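Local coordinates for protein acyl-CoA dehydrogenase (Mycobacterium thermoresistibile, PDB 3PFD) that uses a bound flavin (FAD) to oxidise saturated acyl-CoA thioesters to their 2,3-dehydroacyl-CoA products in fatty acid metabolism, at residues C[167-172]-C[220-225]. Residues are numbered along the deposited sequence; the frame is centred on the assembly and turned at random.
With FDA (dihydroflavine-adenine dinucleotide), chain B.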
loop_
_atom_site.group_PDB
_atom_site.type_symbol
_atom_site.label_atom_id
_atom_site.label_comp_id
_atom_site.label_asym_id
_atom_site.label_seq_id
_atom_site.Cartn_x
_atom_site.Cartn_y
_atom_site.Cartn_z
ATOM N N LYS C 167 -7.100 35.719 11.638
ATOM C CA LYS C 167 -6.454 34.510 11.151
ATOM C C LYS C 167 -6.826 33.332 12.041
ATOM O O LYS C 167 -7.386 33.518 13.138
ATOM C CB LYS C 167 -4.937 34.694 11.123
ATOM C CG LYS C 167 -4.455 35.813 10.196
ATOM C CD LYS C 167 -4.699 35.451 8.721
ATOM C CE LYS C 167 -3.931 36.399 7.804
ATOM N NZ LYS C 167 -4.331 36.220 6.370
ATOM N N CYS C 168 -6.518 32.123 11.581
ATOM C CA CYS C 168 -6.722 30.937 12.407
ATOM C C CYS C 168 -5.699 29.878 12.101
ATOM O O CYS C 168 -4.986 29.963 11.090
ATOM C CB CYS C 168 -8.140 30.375 12.250
ATOM S SG CYS C 168 -8.490 29.729 10.647
ATOM N N TRP C 169 -5.657 28.868 12.970
ATOM C CA TRP C 169 -4.682 27.783 12.917
ATOM C C TRP C 169 -3.254 28.209 13.251
ATOM O O TRP C 169 -2.301 27.529 12.835
ATOM C CB TRP C 169 -4.665 27.073 11.543
ATOM C CG TRP C 169 -5.996 26.577 11.006
ATOM C CD1 TRP C 169 -6.590 26.939 9.817
ATOM C CD2 TRP C 169 -6.855 25.597 11.597
ATOM N NE1 TRP C 169 -7.772 26.245 9.644
ATOM C CE2 TRP C 169 -7.965 25.430 10.729
ATOM C CE3 TRP C 169 -6.812 24.858 12.791
ATOM C CZ2 TRP C 169 -9.014 24.539 11.010
ATOM C CZ3 TRP C 169 -7.851 23.957 13.064
ATOM C CH2 TRP C 169 -8.939 23.818 12.180
ATOM N N ILE C 170 -3.088 29.280 14.026
ATOM C CA ILE C 170 -1.756 29.872 14.203
ATOM C C ILE C 170 -0.987 29.176 15.320
ATOM O O ILE C 170 -1.285 29.327 16.510
ATOM C CB ILE C 170 -1.807 31.424 14.408
ATOM C CG1 ILE C 170 -2.570 32.119 13.264
ATOM C CG2 ILE C 170 -0.382 32.013 14.617
ATOM C CD1 ILE C 170 -2.207 31.626 11.802
ATOM N N THR C 171 0.015 28.405 14.916
ATOM C CA THR C 171 0.854 27.640 15.836
ATOM C C THR C 171 1.638 28.624 16.703
ATOM O O THR C 171 2.189 29.596 16.184
ATOM C CB THR C 171 1.830 26.774 15.037
ATOM O OG1 THR C 171 1.094 25.794 14.323
ATOM C CG2 THR C 171 2.833 26.078 15.924
ATOM N N ASN C 172 1.690 28.340 18.007
ATOM C CA ASN C 172 2.382 29.173 19.022
ATOM C C ASN C 172 1.749 30.549 19.251
ATOM O O ASN C 172 2.323 31.398 19.944
ATOM C CB ASN C 172 3.916 29.224 18.825
ATOM C CG ASN C 172 4.590 27.810 18.941
ATOM O OD1 ASN C 172 4.089 26.904 19.638
ATOM N ND2 ASN C 172 5.715 27.626 18.227
ATOM N N SER C 220 0.913 22.285 21.662
ATOM C CA SER C 220 1.214 23.425 20.806
ATOM C C SER C 220 -0.031 24.284 20.714
ATOM O O SER C 220 -1.079 23.805 20.223
ATOM C CB SER C 220 1.659 22.978 19.405
ATOM O OG SER C 220 1.754 24.099 18.543
ATOM N N PRO C 221 0.050 25.545 21.203
ATOM C CA PRO C 221 -1.136 26.411 21.095
ATOM C C PRO C 221 -1.448 26.707 19.622
ATOM O O PRO C 221 -0.547 27.089 18.850
ATOM C CB PRO C 221 -0.735 27.704 21.830
ATOM C CG PRO C 221 0.670 27.474 22.383
ATOM C CD PRO C 221 1.240 26.249 21.713
ATOM N N THR C 222 -2.709 26.516 19.249
ATOM C CA THR C 222 -3.183 26.710 17.880
ATOM C C THR C 222 -4.389 27.647 17.979
ATOM O O THR C 222 -5.492 27.224 18.377
ATOM C CB THR C 222 -3.573 25.362 17.227
ATOM O OG1 THR C 222 -2.532 24.393 17.445
ATOM C CG2 THR C 222 -3.829 25.518 15.717
ATOM N N THR C 223 -4.163 28.918 17.641
ATOM C CA THR C 223 -5.109 29.988 17.973
ATOM C C THR C 223 -5.627 30.799 16.796
ATOM O O THR C 223 -4.990 30.885 15.748
ATOM C CB THR C 223 -4.505 31.009 18.999
ATOM O OG1 THR C 223 -3.516 31.830 18.363
ATOM C CG2 THR C 223 -3.879 30.284 20.179
ATOM N N GLU C 224 -6.800 31.389 16.991
ATOM C CA GLU C 224 -7.243 32.483 16.159
ATOM C C GLU C 224 -6.470 33.766 16.528
ATOM O O GLU C 224 -5.896 33.865 17.613
ATOM C CB GLU C 224 -8.758 32.683 16.291
ATOM C CG GLU C 224 -9.619 31.542 15.731
ATOM C CD GLU C 224 -11.116 31.661 16.097
ATOM O OE1 GLU C 224 -11.545 32.659 16.742
ATOM O OE2 GLU C 224 -11.875 30.746 15.726
ATOM N N LEU C 225 -6.435 34.730 15.610
ATOM C CA LEU C 225 -5.825 36.034 15.866
ATOM C C LEU C 225 -6.758 37.111 15.360
ATOM O O LEU C 225 -7.341 36.945 14.304
ATOM C CB LEU C 225 -4.487 36.177 15.139
ATOM C CG LEU C 225 -3.313 35.242 15.443
ATOM C CD1 LEU C 225 -2.160 35.639 14.519
ATOM C CD2 LEU C 225 -2.891 35.238 16.927
HETATM P PA FDA B . -8.883 22.650 3.046
HETATM O O1A FDA B . -8.043 23.511 2.142
HETATM O O2A FDA B . -10.357 22.921 3.217
HETATM O O5B FDA B . -8.692 21.128 2.549
HETATM C C5B FDA B . -9.673 20.108 2.763
HETATM C C4B FDA B . -9.296 18.872 1.932
HETATM O O4B FDA B . -9.396 19.162 0.533
HETATM C C3B FDA B . -7.846 18.444 2.170
HETATM O O3B FDA B . -7.789 17.016 2.050
HETATM C C2B FDA B . -7.100 19.070 1.004
HETATM O O2B FDA B . -5.900 18.367 0.668
HETATM C C1B FDA B . -8.134 18.961 -0.094
HETATM N N9A FDA B . -7.894 19.911 -1.199
HETATM C C8A FDA B . -8.030 21.249 -1.150
HETATM N N7A FDA B . -7.734 21.772 -2.367
HETATM C C5A FDA B . -7.404 20.747 -3.190
HETATM C C6A FDA B . -7.007 20.678 -4.536
HETATM N N6A FDA B . -6.882 21.821 -5.280
HETATM N N1A FDA B . -6.747 19.461 -5.083
HETATM C C2A FDA B . -6.863 18.347 -4.326
HETATM N N3A FDA B . -7.248 18.372 -3.030
HETATM C C4A FDA B . -7.513 19.566 -2.439
HETATM N N1 FDA B . -1.606 28.030 9.057
HETATM C C2 FDA B . -0.964 29.199 9.366
HETATM O O2 FDA B . -1.175 30.257 8.714
HETATM N N3 FDA B . -0.089 29.233 10.394
HETATM C C4 FDA B . 0.167 28.123 11.122
HETATM O O4 FDA B . 0.973 28.230 12.062
HETATM C C4X FDA B . -0.460 26.898 10.816
HETATM N N5 FDA B . -0.309 25.811 11.599
HETATM C C5X FDA B . -1.266 24.869 11.655
HETATM C C6 FDA B . -1.401 24.036 12.776
HETATM C C7 FDA B . -2.460 23.113 12.845
HETATM C C7M FDA B . -2.603 22.207 14.049
HETATM C C8 FDA B . -3.355 22.992 11.791
HETATM C C8M FDA B . -4.500 21.995 11.828
HETATM C C9 FDA B . -3.215 23.806 10.683
HETATM C C9A FDA B . -2.186 24.751 10.615
HETATM N N10 FDA B . -2.201 25.736 9.605
HETATM C C10 FDA B . -1.364 26.875 9.761
HETATM C "C1'" FDA B . -3.227 25.704 8.561
HETATM C "C2'" FDA B . -2.927 24.645 7.493
HETATM O "O2'" FDA B . -1.831 25.008 6.622
HETATM C "C3'" FDA B . -4.213 24.370 6.743
HETATM O "O3'" FDA B . -5.051 23.539 7.585
HETATM C "C4'" FDA B . -3.966 23.673 5.392
HETATM O "O4'" FDA B . -3.363 24.582 4.467
HETATM C "C5'" FDA B . -5.252 23.140 4.775
HETATM O "O5'" FDA B . -6.263 24.156 4.821
HETATM P P FDA B . -7.707 23.784 5.426
HETATM O O1P FDA B . -7.495 23.240 6.817
HETATM O O2P FDA B . -8.634 24.958 5.213
HETATM O O3P FDA B . -8.181 22.537 4.521
HETATM O O HOH W 1 -0.011 24.147 16.355
#
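A single water ties the two strands together beside the flavin: it hydrogen-bonds to T171 OG1, S220 OG and T222 OG1, each 2.8 Å from the water oxygen. T171 OG1 also accepts a bent bond from flavin N5 at 3.1 Å, so the water is in the second shell of the flavin and probably helps to fix that hydroxyl. With OG1 anti to the carbonyl carbon and beside the backbone N (chi1 -66°), the hydroxyl lies between the flavin and the water, and CG2, anti to the backbone N, packs 3.5 Å from S220 OG. The backbone of T171 serves the same ring, its N-H reaching flavin O4 at 3.0 Å in a nearly straight bond (169°).

Behind the flavin the strands run antiparallel with a beta bulge. K167 and L225 form one hydrogen-bonded pair and I170 and T223 the next; C168 and W169 stand opposite E224 alone, a register shift of one. W169 takes up the extra residue with a positive phi of 69°. Its CB comes within 3.4 Å of flavin N10, while T222 CG2 sits at the indole edge, near its plane. Past T171 the pairing ends with N172 N on P221 O, 2.7 Å and in the carbonyl plane.

On the face carrying K167, I170, T223 and L225, the side chains of I170 and L225 meet at about a right angle, CG1 to CD1 3.8 Å apart, and I170 CD1 reaches on to the pyrimidine end of the flavin. K167 NZ turns away to a salt bridge with E140, and G354 of the second subunit packs on W169. These two strands are the inner pair of a four-stranded antiparallel sheet in the middle domain, the beta domain of the acyl-CoA dehydrogenase fold, in which the bulged end of strand 160-171, together with T222, lines the flavin pocket.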